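Local coordinates for N-acetyltransferase family protein (Bacillus anthracis, PDB 3LNB), which probably transfers an acetyl group from acetyl-coenzyme A to arylamine substrates, including the antibacterial drug sulfamethoxazole, which it inactivates, at residues Leu102-Leu110 with Tyr150-Ser158. The protein carries 1 engineered substitution. Numbering follows the deposited sequence.
Sequences LNSLLYYFL and YVIDAGFAS. With COA (coenzyme A), chain B.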
loop_
_atom_site.group_PDB
_atom_site.type_symbol
_atom_site.label_atom_id
_atom_site.label_comp_id
_atom_site.label_asym_id
_atom_site.label_seq_id
_atom_site.Cartn_x
_atom_site.Cartn_y
_atom_site.Cartn_z
ATOM N N LEU A 102 -1.734 0.995 -5.478
ATOM C CA LEU A 102 -1.833 -0.366 -4.975
ATOM C C LEU A 102 -3.260 -0.687 -4.533
ATOM O O LEU A 102 -3.823 -1.707 -4.933
ATOM C CB LEU A 102 -0.861 -0.563 -3.807
ATOM C CG LEU A 102 0.626 -0.552 -4.186
ATOM C CD1 LEU A 102 1.502 -0.484 -2.937
ATOM C CD2 LEU A 102 0.930 -1.813 -4.999
ATOM N N ASN A 103 -3.851 0.185 -3.722
ATOM C CA ASN A 103 -5.205 -0.055 -3.239
ATOM C C ASN A 103 -6.305 0.192 -4.263
ATOM O O ASN A 103 -7.391 -0.360 -4.140
ATOM C CB ASN A 103 -5.476 0.743 -1.963
ATOM C CG ASN A 103 -4.782 0.139 -0.749
ATOM O OD1 ASN A 103 -4.602 -1.078 -0.667
ATOM N ND2 ASN A 103 -4.404 0.982 0.201
ATOM N N SER A 104 -6.041 1.025 -5.263
ATOM C CA SER A 104 -7.039 1.251 -6.297
ATOM C C SER A 104 -7.115 -0.034 -7.125
ATOM O O SER A 104 -8.198 -0.494 -7.477
ATOM C CB SER A 104 -6.650 2.430 -7.196
ATOM O OG SER A 104 -6.976 3.670 -6.593
ATOM N N LEU A 105 -5.956 -0.612 -7.419
ATOM C CA LEU A 105 -5.899 -1.853 -8.185
ATOM C C LEU A 105 -6.601 -2.966 -7.426
ATOM O O LEU A 105 -7.449 -3.670 -7.980
ATOM C CB LEU A 105 -4.450 -2.260 -8.454
ATOM C CG LEU A 105 -4.282 -3.609 -9.163
ATOM C CD1 LEU A 105 -4.936 -3.565 -10.545
ATOM C CD2 LEU A 105 -2.810 -3.934 -9.284
ATOM N N LEU A 106 -6.247 -3.126 -6.155
ATOM C CA LEU A 106 -6.864 -4.156 -5.332
ATOM C C LEU A 106 -8.375 -3.929 -5.272
ATOM O O LEU A 106 -9.151 -4.883 -5.253
ATOM C CB LEU A 106 -6.275 -4.140 -3.917
ATOM C CG LEU A 106 -6.891 -5.128 -2.918
ATOM C CD1 LEU A 106 -6.794 -6.544 -3.467
ATOM C CD2 LEU A 106 -6.167 -5.032 -1.585
ATOM N N TYR A 107 -8.788 -2.666 -5.237
ATOM C CA TYR A 107 -10.210 -2.344 -5.196
ATOM C C TYR A 107 -10.889 -2.956 -6.420
ATOM O O TYR A 107 -11.860 -3.704 -6.296
ATOM C CB TYR A 107 -10.429 -0.826 -5.201
ATOM C CG TYR A 107 -11.831 -0.420 -5.612
ATOM C CD1 TYR A 107 -12.904 -0.519 -4.722
ATOM C CD2 TYR A 107 -12.097 -0.001 -6.916
ATOM C CE1 TYR A 107 -14.212 -0.219 -5.125
ATOM C CE2 TYR A 107 -13.397 0.303 -7.332
ATOM C CZ TYR A 107 -14.450 0.188 -6.433
ATOM O OH TYR A 107 -15.735 0.427 -6.867
ATOM N N TYR A 108 -10.376 -2.630 -7.602
ATOM C CA TYR A 108 -10.944 -3.153 -8.834
ATOM C C TYR A 108 -10.967 -4.675 -8.815
ATOM O O TYR A 108 -11.969 -5.286 -9.181
ATOM C CB TYR A 108 -10.153 -2.663 -10.053
ATOM C CG TYR A 108 -10.411 -1.214 -10.399
ATOM C CD1 TYR A 108 -11.709 -0.757 -10.623
ATOM C CD2 TYR A 108 -9.366 -0.299 -10.498
ATOM C CE1 TYR A 108 -11.966 0.581 -10.940
ATOM C CE2 TYR A 108 -9.609 1.046 -10.813
ATOM C CZ TYR A 108 -10.912 1.475 -11.034
ATOM O OH TYR A 108 -11.169 2.791 -11.363
ATOM N N PHE A 109 -9.867 -5.278 -8.378
ATOM C CA PHE A 109 -9.788 -6.730 -8.321
ATOM C C PHE A 109 -10.885 -7.303 -7.427
ATOM O O PHE A 109 -11.615 -8.210 -7.834
ATOM C CB PHE A 109 -8.424 -7.182 -7.793
ATOM C CG PHE A 109 -8.262 -8.679 -7.752
ATOM C CD1 PHE A 109 -8.198 -9.415 -8.928
ATOM C CD2 PHE A 109 -8.202 -9.351 -6.538
ATOM C CE1 PHE A 109 -8.079 -10.806 -8.896
ATOM C CE2 PHE A 109 -8.083 -10.744 -6.493
ATOM C CZ PHE A 109 -8.021 -11.470 -7.674
ATOM N N LEU A 110 -11.003 -6.769 -6.215
ATOM C CA LEU A 110 -12.010 -7.251 -5.279
ATOM C C LEU A 110 -13.435 -7.022 -5.786
ATOM O O LEU A 110 -14.345 -7.782 -5.449
ATOM C CB LEU A 110 -11.818 -6.604 -3.906
ATOM C CG LEU A 110 -10.515 -6.985 -3.187
ATOM C CD1 LEU A 110 -10.484 -6.353 -1.796
ATOM C CD2 LEU A 110 -10.408 -8.503 -3.081
ATOM N N TYR A 150 -14.256 -4.156 7.506
ATOM C CA TYR A 150 -12.828 -4.391 7.649
ATOM C C TYR A 150 -12.048 -3.389 6.834
ATOM O O TYR A 150 -12.515 -2.910 5.799
ATOM C CB TYR A 150 -12.434 -5.775 7.141
ATOM C CG TYR A 150 -13.105 -6.927 7.832
ATOM C CD1 TYR A 150 -14.434 -7.243 7.569
ATOM C CD2 TYR A 150 -12.402 -7.719 8.740
ATOM C CE1 TYR A 150 -15.052 -8.320 8.189
ATOM C CE2 TYR A 150 -13.005 -8.798 9.367
ATOM C CZ TYR A 150 -14.331 -9.095 9.085
ATOM O OH TYR A 150 -14.929 -10.170 9.686
ATOM N N VAL A 151 -10.852 -3.067 7.306
ATOM C CA VAL A 151 -9.981 -2.181 6.552
ATOM C C VAL A 151 -9.094 -3.121 5.742
ATOM O O VAL A 151 -8.551 -4.091 6.274
ATOM C CB VAL A 151 -9.082 -1.306 7.467
ATOM C CG1 VAL A 151 -7.882 -0.767 6.666
ATOM C CG2 VAL A 151 -9.896 -0.144 8.033
ATOM N N ILE A 152 -8.980 -2.849 4.449
ATOM C CA ILE A 152 -8.137 -3.644 3.565
ATOM C C ILE A 152 -7.088 -2.649 3.099
ATOM O O ILE A 152 -7.411 -1.682 2.409
ATOM C CB ILE A 152 -8.913 -4.166 2.332
ATOM C CG1 ILE A 152 -10.131 -4.981 2.777
ATOM C CG2 ILE A 152 -7.994 -5.040 1.472
ATOM C CD1 ILE A 152 -9.784 -6.207 3.596
ATOM N N ASP A 153 -5.837 -2.870 3.483
ATOM C CA ASP A 153 -4.786 -1.939 3.105
ATOM C C ASP A 153 -3.502 -2.617 2.648
ATOM O O ASP A 153 -2.824 -3.277 3.427
ATOM C CB ASP A 153 -4.485 -1.008 4.281
ATOM C CG ASP A 153 -3.565 0.146 3.906
ATOM O OD1 ASP A 153 -3.080 0.193 2.753
ATOM O OD2 ASP A 153 -3.334 1.009 4.779
ATOM N N ALA A 154 -3.175 -2.441 1.375
ATOM C CA ALA A 154 -1.965 -3.018 0.811
ATOM C C ALA A 154 -1.027 -1.900 0.381
ATOM O O ALA A 154 -0.074 -2.137 -0.357
ATOM C CB ALA A 154 -2.310 -3.893 -0.386
ATOM N N GLY A 155 -1.296 -0.683 0.846
ATOM C CA GLY A 155 -0.463 0.441 0.454
ATOM C C GLY A 155 0.343 1.138 1.539
ATOM O O GLY A 155 0.975 2.158 1.270
ATOM N N PHE A 156 0.350 0.592 2.751
ATOM C CA PHE A 156 1.080 1.217 3.854
ATOM C C PHE A 156 2.574 0.858 3.911
ATOM O O PHE A 156 3.164 0.798 4.988
ATOM C CB PHE A 156 0.397 0.872 5.186
ATOM C CG PHE A 156 0.621 1.893 6.279
ATOM C CD1 PHE A 156 0.162 1.652 7.573
ATOM C CD2 PHE A 156 1.288 3.093 6.019
ATOM C CE1 PHE A 156 0.366 2.592 8.598
ATOM C CE2 PHE A 156 1.497 4.039 7.037
ATOM C CZ PHE A 156 1.032 3.784 8.329
ATOM N N ALA A 157 3.167 0.619 2.743
ATOM C CA ALA A 157 4.591 0.291 2.599
ATOM C C ALA A 157 5.115 -0.855 3.460
ATOM O O ALA A 157 4.882 -2.022 3.154
ATOM C CB ALA A 157 5.435 1.547 2.832
ATOM N N SER A 158 5.842 -0.535 4.524
ATOM C CA SER A 158 6.385 -1.577 5.386
ATOM C C SER A 158 5.429 -1.942 6.513
ATOM O O SER A 158 5.611 -2.965 7.174
ATOM C CB SER A 158 7.733 -1.146 5.983
ATOM O OG SER A 158 7.567 -0.152 6.977
HETATM N N1A COA B . 8.991 8.998 0.865
HETATM C C2A COA B . 10.229 8.936 0.407
HETATM N N3A COA B . 11.213 8.429 1.131
HETATM C C4A COA B . 10.976 7.957 2.362
HETATM C C5A COA B . 9.689 8.009 2.878
HETATM C C6A COA B . 8.680 8.547 2.088
HETATM N N6A COA B . 7.427 8.601 2.533
HETATM N N7A COA B . 9.723 7.472 4.093
HETATM C C8A COA B . 10.977 7.094 4.333
HETATM N N9A COA B . 11.743 7.382 3.282
HETATM C C1B COA B . 13.171 7.014 3.128
HETATM C C2B COA B . 14.069 7.588 4.222
HETATM O O2B COA B . 14.390 8.951 3.926
HETATM C C3B COA B . 15.301 6.698 4.062
HETATM O O3B COA B . 16.217 7.265 3.121
HETATM P P3B COA B . 17.795 7.034 3.336
HETATM O O7A COA B . 18.117 5.629 3.672
HETATM O O8A COA B . 18.516 7.527 1.984
HETATM O O9A COA B . 18.221 8.060 4.501
HETATM C C4B COA B . 14.726 5.386 3.523
HETATM O O4B COA B . 13.317 5.602 3.341
HETATM C C5B COA B . 14.916 4.244 4.522
HETATM O O5B COA B . 14.220 4.538 5.734
HETATM P P1A COA B . 14.439 3.599 7.021
HETATM O O1A COA B . 13.353 4.075 8.109
HETATM O O2A COA B . 15.824 3.687 7.532
HETATM O O3A COA B . 14.068 2.105 6.549
HETATM P P2A COA B . 12.566 1.541 6.419
HETATM O O4A COA B . 12.228 0.878 7.845
HETATM O O5A COA B . 12.478 0.557 5.316
HETATM O O6A COA B . 11.565 2.790 6.248
HETATM C CBP COA B . 9.670 2.908 4.683
HETATM C CCP COA B . 11.140 3.241 4.957
HETATM C CDP COA B . 9.506 1.394 4.532
HETATM C CEP COA B . 9.236 3.599 3.388
HETATM C CAP COA B . 8.803 3.418 5.837
HETATM O OAP COA B . 9.010 4.823 6.001
HETATM C C9P COA B . 7.316 3.174 5.570
HETATM O O9P COA B . 6.838 2.042 5.629
HETATM N N8P COA B . 6.617 4.272 5.291
HETATM C C7P COA B . 5.171 4.260 5.025
HETATM C C6P COA B . 4.839 5.189 3.854
HETATM C C5P COA B . 3.343 5.515 3.815
HETATM O O5P COA B . 2.852 6.286 4.636
HETATM N N4P COA B . 2.645 4.935 2.843
HETATM C C3P COA B . 1.200 5.157 2.694
HETATM C C2P COA B . 0.916 6.495 2.010
HETATM S S1P COA B . 1.383 6.543 0.240
#
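Asn103 grips the chain at Asp153 and Ala154 with both ends of its amide, a worked example of how a helix can fix a loop through one buried side chain. Its OD1 accepts from Ala154 N at 2.8 Å, the donor lying in the carbonyl plane on a lone pair, while ND2 gives a nearly straight bond (173°) to Asp153 OD1 at 3.0 Å. That oxygen is met from above the carboxylate plane, amide and carboxylate being turned 60° against each other. From the opposite face Gly155 N reaches the same OD1 at 2.8 Å, closing an Asx turn just beyond strand 148-152. With CG anti to its own carbonyl carbon (chi1 -75°), Asn103 carries the amide off the helix to the turn, and a further bond from ND2 to Val139 O ties it to the neighbouring strand 131-145.

Apolar packing flanks these hydrogen bonds. Leu106 CD2 packs on Ile152 CG2 at 3.6 Å, the two side chains crossing at about a right angle, and also touches Ala154 CB; Leu110 CD1 comes within 4.3 Å of the same Ile152 methyl. On the Gly155 side the methyl CD1 of Leu102 rests against the carbonyl oxygen Ala154 O at 3.4 Å, a van der Waals contact.

Farther along, the loop reaches coenzyme A, whose O9P accepts from both Ser158 N and Ser158 OG, the latter at 2.7 Å. Asp153 OD2, meanwhile, bonds to His138 NE2; with Cys99, near the start of the same helix, these residues match the Cys-His-Asp triad of arylamine N-acetyltransferases. Two N-H donors on OD1 and the histidine on OD2 should hold the carboxylate against rotation, so Asn103 probably serves as a second-shell residue that orients the presumed triad aspartate toward its histidine.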